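Long-range contact in thioredoxin (H-type,TRX-H) (Edwardsiella tarda, PDB 5ZF2), which is a thioredoxin-like protein that inhibits ASK1-MAPK signalling cascades to promote pathogenesis during infection: residues Leu76-Arg87 and Ser95-Arg103. Sequence-based numbering, arbitrary orientation.
Sequences LILYRNGQEVRR and SALSDFLTR. With SO4 (sulfate ion), chain B.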
ATOM      1  N   LEU A  76      -3.175   4.110   2.663  1.00 10.29           N
ATOM      2  CA  LEU A  76      -1.960   3.290   2.633  1.00  8.90           C
ATOM      3  C   LEU A  76      -1.793   2.664   4.007  1.00 11.51           C
ATOM      4  O   LEU A  76      -1.941   3.357   5.031  1.00 13.44           O
ATOM      5  CB  LEU A  76      -0.707   4.120   2.310  1.00 14.12           C
ATOM      6  CG  LEU A  76      -0.708   4.949   1.027  1.00 12.59           C
ATOM      7  CD1 LEU A  76       0.527   5.884   0.973  1.00 11.58           C
ATOM      8  CD2 LEU A  76      -0.722   4.007  -0.150  1.00 15.46           C
ATOM      9  N   ILE A  77      -1.515   1.370   4.037  1.00  9.78           N
ATOM     10  CA  ILE A  77      -1.311   0.653   5.291  1.00 14.35           C
ATOM     11  C   ILE A  77       0.002  -0.098   5.210  1.00 17.01           C
ATOM     12  O   ILE A  77       0.205  -0.899   4.293  1.00 12.38           O
ATOM     13  CB  ILE A  77      -2.440  -0.340   5.592  1.00 10.11           C
ATOM     14  CG1 ILE A  77      -3.806   0.347   5.449  1.00 14.19           C
ATOM     15  CG2 ILE A  77      -2.192  -0.946   7.014  1.00  9.91           C
ATOM     16  CD1 ILE A  77      -4.988  -0.644   5.471  1.00 15.15           C
ATOM     17  N   LEU A  78       0.872   0.119   6.179  1.00  9.75           N
ATOM     18  CA  LEU A  78       2.192  -0.502   6.152  1.00 13.63           C
ATOM     19  C   LEU A  78       2.204  -1.620   7.182  1.00 16.04           C
ATOM     20  O   LEU A  78       1.815  -1.413   8.332  1.00 13.84           O
ATOM     21  CB  LEU A  78       3.305   0.511   6.435  1.00 11.22           C
ATOM     22  CG  LEU A  78       4.726  -0.081   6.422  1.00 14.20           C
ATOM     23  CD1 LEU A  78       5.109  -0.632   5.010  1.00 12.40           C
ATOM     24  CD2 LEU A  78       5.770   0.934   6.888  1.00 17.08           C
ATOM     25  N   TYR A  79       2.628  -2.803   6.762  1.00 11.62           N
ATOM     26  CA  TYR A  79       2.812  -3.933   7.660  1.00 10.74           C
ATOM     27  C   TYR A  79       4.283  -4.286   7.742  1.00 14.78           C
ATOM     28  O   TYR A  79       5.018  -4.172   6.757  1.00 16.35           O
ATOM     29  CB  TYR A  79       2.038  -5.171   7.181  1.00 10.72           C
ATOM     30  CG  TYR A  79       0.557  -5.007   7.175  1.00 11.90           C
ATOM     31  CD1 TYR A  79      -0.066  -4.324   6.154  1.00 13.48           C
ATOM     32  CD2 TYR A  79      -0.227  -5.546   8.189  1.00 15.38           C
ATOM     33  CE1 TYR A  79      -1.429  -4.169   6.124  1.00 17.76           C
ATOM     34  CE2 TYR A  79      -1.608  -5.386   8.179  1.00 18.00           C
ATOM     35  CZ  TYR A  79      -2.192  -4.695   7.147  1.00 19.00           C
ATOM     36  OH  TYR A  79      -3.540  -4.544   7.097  1.00 22.01           O
ATOM     37  N   ARG A  80       4.712  -4.726   8.927  1.00 14.59           N
ATOM     38  CA  ARG A  80       6.027  -5.333   9.097  1.00 13.62           C
ATOM     39  C   ARG A  80       5.836  -6.621   9.879  1.00 20.10           C
ATOM     40  O   ARG A  80       5.122  -6.636  10.890  1.00 16.62           O
ATOM     41  CB  ARG A  80       7.017  -4.381   9.793  1.00 19.94           C
ATOM     42  CG  ARG A  80       7.473  -3.249   8.859  1.00 28.58           C
ATOM     43  CD  ARG A  80       8.436  -2.254   9.495  1.00 29.18           C
ATOM     44  NE  ARG A  80       8.880  -1.256   8.526  1.00 23.51           N
ATOM     45  CZ  ARG A  80       9.294  -0.042   8.867  1.00 28.62           C
ATOM     46  NH1 ARG A  80       9.308   0.285  10.137  1.00 29.47           N
ATOM     47  NH2 ARG A  80       9.690   0.850   7.959  1.00 25.74           N
ATOM     48  N   ASN A  81       6.410  -7.704   9.360  1.00 19.98           N
ATOM     49  CA  ASN A  81       6.323  -9.022   9.975  1.00 21.70           C
ATOM     50  C   ASN A  81       4.869  -9.433  10.190  1.00 23.96           C
ATOM     51  O   ASN A  81       4.536 -10.101  11.179  1.00 24.80           O
ATOM     52  CB  ASN A  81       7.107  -9.077  11.293  1.00 23.91           C
ATOM     53  CG  ASN A  81       7.439 -10.496  11.707  1.00 36.16           C
ATOM     54  OD1 ASN A  81       7.704 -11.359  10.859  1.00 42.24           O
ATOM     55  ND2 ASN A  81       7.387 -10.762  13.013  1.00 37.31           N
ATOM     56  N   GLY A  82       3.995  -9.017   9.275  1.00 16.97           N
ATOM     57  CA  GLY A  82       2.610  -9.449   9.308  1.00 20.17           C
ATOM     58  C   GLY A  82       1.703  -8.639  10.203  1.00 24.19           C
ATOM     59  O   GLY A  82       0.551  -9.030  10.391  1.00 17.87           O
ATOM     60  N   GLN A  83       2.173  -7.513  10.755  1.00 17.81           N
ATOM     61  CA  GLN A  83       1.373  -6.720  11.673  1.00 17.98           C
ATOM     62  C   GLN A  83       1.358  -5.270  11.225  1.00 13.71           C
ATOM     63  O   GLN A  83       2.377  -4.743  10.781  1.00 19.37           O
ATOM     64  CB  GLN A  83       1.931  -6.820  13.114  1.00 20.47           C
ATOM     65  CG  GLN A  83       2.145  -8.241  13.582  1.00 20.08           C
ATOM     66  CD  GLN A  83       2.762  -8.300  14.972  1.00 27.48           C
ATOM     67  OE1 GLN A  83       2.583  -7.389  15.779  1.00 28.13           O
ATOM     68  NE2 GLN A  83       3.515  -9.362  15.244  1.00 25.24           N
ATOM     69  N   GLU A  84       0.213  -4.614  11.371  1.00 16.15           N
ATOM     70  CA  GLU A  84       0.094  -3.230  10.926  1.00 12.02           C
ATOM     71  C   GLU A  84       0.965  -2.333  11.794  1.00 16.70           C
ATOM     72  O   GLU A  84       0.900  -2.409  13.026  1.00 16.83           O
ATOM     73  CB  GLU A  84      -1.359  -2.766  10.997  1.00 16.30           C
ATOM     74  CG  GLU A  84      -1.512  -1.275  10.697  1.00 17.06           C
ATOM     75  CD  GLU A  84      -2.967  -0.801  10.598  1.00 22.09           C
ATOM     76  OE1 GLU A  84      -3.887  -1.623  10.365  1.00 18.55           O
ATOM     77  OE2 GLU A  84      -3.193   0.416  10.759  1.00 22.65           O
ATOM     78  N   VAL A  85       1.780  -1.503  11.149  1.00 12.72           N
ATOM     79  CA  VAL A  85       2.649  -0.550  11.829  1.00 15.46           C
ATOM     80  C   VAL A  85       2.056   0.852  11.808  1.00 14.54           C
ATOM     81  O   VAL A  85       2.152   1.578  12.791  1.00 20.40           O
ATOM     82  CB  VAL A  85       4.056  -0.569  11.186  1.00 28.48           C
ATOM     83  CG1 VAL A  85       4.887   0.620  11.655  1.00 29.34           C
ATOM     84  CG2 VAL A  85       4.771  -1.864  11.535  1.00 39.10           C
ATOM     85  N   ARG A  86       1.432   1.254  10.700  1.00 12.03           N
ATOM     86  CA  ARG A  86       0.849   2.585  10.586  1.00 10.63           C
ATOM     87  C   ARG A  86       0.025   2.635   9.315  1.00 17.26           C
ATOM     88  O   ARG A  86       0.198   1.812   8.405  1.00 14.63           O
ATOM     89  CB  ARG A  86       1.926   3.693  10.548  1.00 13.10           C
ATOM     90  CG  ARG A  86       3.048   3.397   9.550  1.00 15.78           C
ATOM     91  CD  ARG A  86       4.173   4.420   9.681  1.00 22.25           C
ATOM     92  NE  ARG A  86       5.331   4.050   8.885  1.00 24.35           N
ATOM     93  CZ  ARG A  86       6.483   3.597   9.379  1.00 18.84           C
ATOM     94  NH1 ARG A  86       6.663   3.468  10.691  1.00 23.52           N
ATOM     95  NH2 ARG A  86       7.467   3.287   8.543  1.00 17.70           N
ATOM     96  N   ARG A  87      -0.862   3.624   9.258  1.00 11.35           N
ATOM     97  CA  ARG A  87      -1.677   3.842   8.077  1.00 13.03           C
ATOM     98  C   ARG A  87      -1.777   5.347   7.847  1.00 15.28           C
ATOM     99  O   ARG A  87      -1.433   6.162   8.716  1.00 12.90           O
ATOM    100  CB  ARG A  87      -3.060   3.182   8.212  1.00  9.67           C
ATOM    101  CG  ARG A  87      -3.964   3.761   9.315  1.00 13.30           C
ATOM    102  CD  ARG A  87      -5.366   3.137   9.235  1.00 16.79           C
ATOM    103  NE  ARG A  87      -5.317   1.677   9.362  1.00 17.23           N
ATOM    104  CZ  ARG A  87      -6.204   0.854   8.808  1.00 20.48           C
ATOM    105  NH1 ARG A  87      -7.199   1.362   8.090  1.00 16.57           N
ATOM    106  NH2 ARG A  87      -6.089  -0.467   8.962  1.00 19.33           N
ATOM    107  N   SER A  95       8.057  13.901   0.494  1.00 18.18           N
ATOM    108  CA  SER A  95       8.866  13.593   1.669  1.00 15.54           C
ATOM    109  C   SER A  95       8.069  12.840   2.733  1.00 16.73           C
ATOM    110  O   SER A  95       8.626  11.986   3.438  1.00 19.52           O
ATOM    111  CB  SER A  95       9.460  14.880   2.248  1.00 18.53           C
ATOM    112  OG  SER A  95       8.446  15.735   2.713  1.00 19.69           O
ATOM    113  N   ALA A  96       6.775  13.125   2.872  1.00 14.95           N
ATOM    114  CA  ALA A  96       5.978  12.408   3.862  1.00 13.17           C
ATOM    115  C   ALA A  96       5.772  10.955   3.456  1.00 17.59           C
ATOM    116  O   ALA A  96       5.832  10.054   4.301  1.00 11.92           O
ATOM    117  CB  ALA A  96       4.623  13.105   4.073  1.00 12.84           C
ATOM    118  N   LEU A  97       5.524  10.710   2.163  1.00 14.01           N
ATOM    119  CA  LEU A  97       5.348   9.347   1.671  1.00 12.68           C
ATOM    120  C   LEU A  97       6.636   8.547   1.806  1.00 14.00           C
ATOM    121  O   LEU A  97       6.609   7.372   2.199  1.00 15.88           O
ATOM    122  CB  LEU A  97       4.893   9.372   0.207  1.00 14.19           C
ATOM    123  CG  LEU A  97       3.507   9.972  -0.024  1.00 11.13           C
ATOM    124  CD1 LEU A  97       3.231  10.026  -1.505  1.00 15.50           C
ATOM    125  CD2 LEU A  97       2.441   9.113   0.624  1.00 11.23           C
ATOM    126  N   SER A  98       7.771   9.154   1.451  1.00 13.52           N
ATOM    127  CA  SER A  98       9.068   8.528   1.702  1.00 14.31           C
ATOM    128  C   SER A  98       9.222   8.158   3.176  1.00 13.30           C
ATOM    129  O   SER A  98       9.627   7.043   3.519  1.00 15.11           O
ATOM    130  CB  SER A  98      10.188   9.470   1.268  1.00 17.26           C
ATOM    131  OG  SER A  98      11.439   8.941   1.615  1.00 22.06           O
ATOM    132  N   ASP A  99       8.907   9.086   4.065  1.00 16.73           N
ATOM    133  CA  ASP A  99       9.110   8.792   5.481  1.00 20.14           C
ATOM    134  C   ASP A  99       8.136   7.726   5.974  1.00 12.94           C
ATOM    135  O   ASP A  99       8.496   6.912   6.832  1.00 18.64           O
ATOM    136  CB  ASP A  99       8.978  10.073   6.294  1.00 24.07           C
ATOM    137  CG  ASP A  99       9.409   9.886   7.733  1.00 30.85           C
ATOM    138  OD1 ASP A  99      10.591   9.562   7.974  1.00 36.57           O
ATOM    139  OD2 ASP A  99       8.552  10.030   8.605  1.00 30.00           O
ATOM    140  N   PHE A 100       6.921   7.700   5.414  1.00 12.00           N
ATOM    141  CA  PHE A 100       5.927   6.681   5.754  1.00 17.55           C
ATOM    142  C   PHE A 100       6.461   5.275   5.481  1.00 19.98           C
ATOM    143  O   PHE A 100       6.207   4.339   6.249  1.00 13.60           O
ATOM    144  CB  PHE A 100       4.646   6.915   4.951  1.00 13.51           C
ATOM    145  CG  PHE A 100       3.558   5.894   5.216  1.00 11.46           C
ATOM    146  CD1 PHE A 100       2.759   5.994   6.345  1.00 16.36           C
ATOM    147  CD2 PHE A 100       3.346   4.844   4.334  1.00 12.83           C
ATOM    148  CE1 PHE A 100       1.763   5.038   6.601  1.00 17.31           C
ATOM    149  CE2 PHE A 100       2.355   3.901   4.561  1.00 12.43           C
ATOM    150  CZ  PHE A 100       1.553   4.001   5.686  1.00 10.83           C
ATOM    151  N   LEU A 101       7.205   5.117   4.395  1.00 11.59           N
ATOM    152  CA  LEU A 101       7.765   3.820   4.034  1.00 12.69           C
ATOM    153  C   LEU A 101       9.023   3.475   4.809  1.00 15.65           C
ATOM    154  O   LEU A 101       9.325   2.288   4.966  1.00 19.25           O
ATOM    155  CB  LEU A 101       8.097   3.794   2.543  1.00 15.14           C
ATOM    156  CG  LEU A 101       6.864   3.925   1.632  1.00 17.57           C
ATOM    157  CD1 LEU A 101       7.342   3.915   0.170  1.00 18.31           C
ATOM    158  CD2 LEU A 101       5.887   2.792   1.905  1.00 16.91           C
ATOM    159  N   THR A 102       9.751   4.483   5.286  1.00 15.70           N
ATOM    160  CA  THR A 102      11.141   4.359   5.706  1.00 23.58           C
ATOM    161  C   THR A 102      11.310   4.277   7.216  1.00 31.25           C
ATOM    162  O   THR A 102      12.125   3.483   7.707  1.00 26.55           O
ATOM    163  CB  THR A 102      11.933   5.556   5.183  1.00 24.22           C
ATOM    164  OG1 THR A 102      11.962   5.505   3.752  1.00 50.31           O
ATOM    165  CG2 THR A 102      13.333   5.533   5.712  1.00 36.84           C
ATOM    166  N   ARG A 103      10.579   5.109   7.957  1.00 24.02           N
ATOM    167  CA  ARG A 103      10.747   5.156   9.406  1.00 28.95           C
ATOM    168  C   ARG A 103      10.219   3.882  10.068  1.00 22.70           C
ATOM    169  O   ARG A 103      10.692   3.532  11.152  1.00 41.35           O
ATOM    170  CB  ARG A 103      10.059   6.392  10.002  1.00 26.77           C
ATOM    171  CG  ARG A 103       8.534   6.303  10.127  1.00 28.67           C
ATOM    172  CD  ARG A 103       7.973   7.536  10.867  1.00 18.23           C
ATOM    173  NE  ARG A 103       6.522   7.491  10.873  1.00 23.09           N
ATOM    174  CZ  ARG A 103       5.756   7.963   9.896  1.00 23.41           C
ATOM    175  NH1 ARG A 103       6.303   8.556   8.839  1.00 28.87           N
ATOM    176  NH2 ARG A 103       4.438   7.870   9.988  1.00 25.42           N
TER
HETATM  177  S   SO4 B 201       7.892  17.872  -0.129  1.00 28.34           S
HETATM  178  O1  SO4 B 201       8.224  16.528  -0.585  1.00 29.94           O
HETATM  179  O2  SO4 B 201       8.338  18.854  -1.105  1.00 25.38           O
HETATM  180  O3  SO4 B 201       6.425  18.008   0.012  1.00 27.87           O
HETATM  181  O4  SO4 B 201       8.548  18.122   1.156  1.00 24.98           O
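Arg-86 reaches across to the last turn of helix 95-102 and grips the carbonyl oxygen of Phe-100 side-on with two nitrogens. NE donates in the carbonyl plane, on a lone pair, with NE to Phe-100 O at 2.8 Å; NH2 donates to the same oxygen from above that plane, also at 2.8 Å. On its way the Arg-86 chain passes over the Phe-100 ring in the opposite sense, with CG 3.6 Å from Phe-100 CE1, and the guanidinium stands 74° to the ring. One face of that guanidinium carries Arg-103 CG, 3.4 Å from Arg-86 NH1, while Arg-103 ties its own charge to Asp-99 one turn back. The Phe-100 ring, swung away from the backbone N by a chi1 of 179°, points edge-first toward the backbone of Ile-77 and Arg-87: CE2 meets Leu-76 CB at 3.8 Å and CZ lies 4.0 Å from Leu-78 CB. This is the C-terminal β-hairpin and helix of the thioredoxin fold: antiparallel strands 76-80 and 83-87, joined by a type I' turn, are covered on one face by the final helix. A classic bulge sets Val-85 and Arg-86 both opposite Leu-78. Deeper in, the side chains of Leu-76 and Leu-97 cross at about a right angle, Leu-76 CD1 3.8 Å from Leu-97 CD2, where Leu-42 of helix 30-43 also touches Leu-97. Toward the turn, extended Arg-80 presents its guanidinium edge to the helix's C-terminal carbonyls, making a weak hydrogen bond from NH2 to Leu-101 O at 3.3 Å.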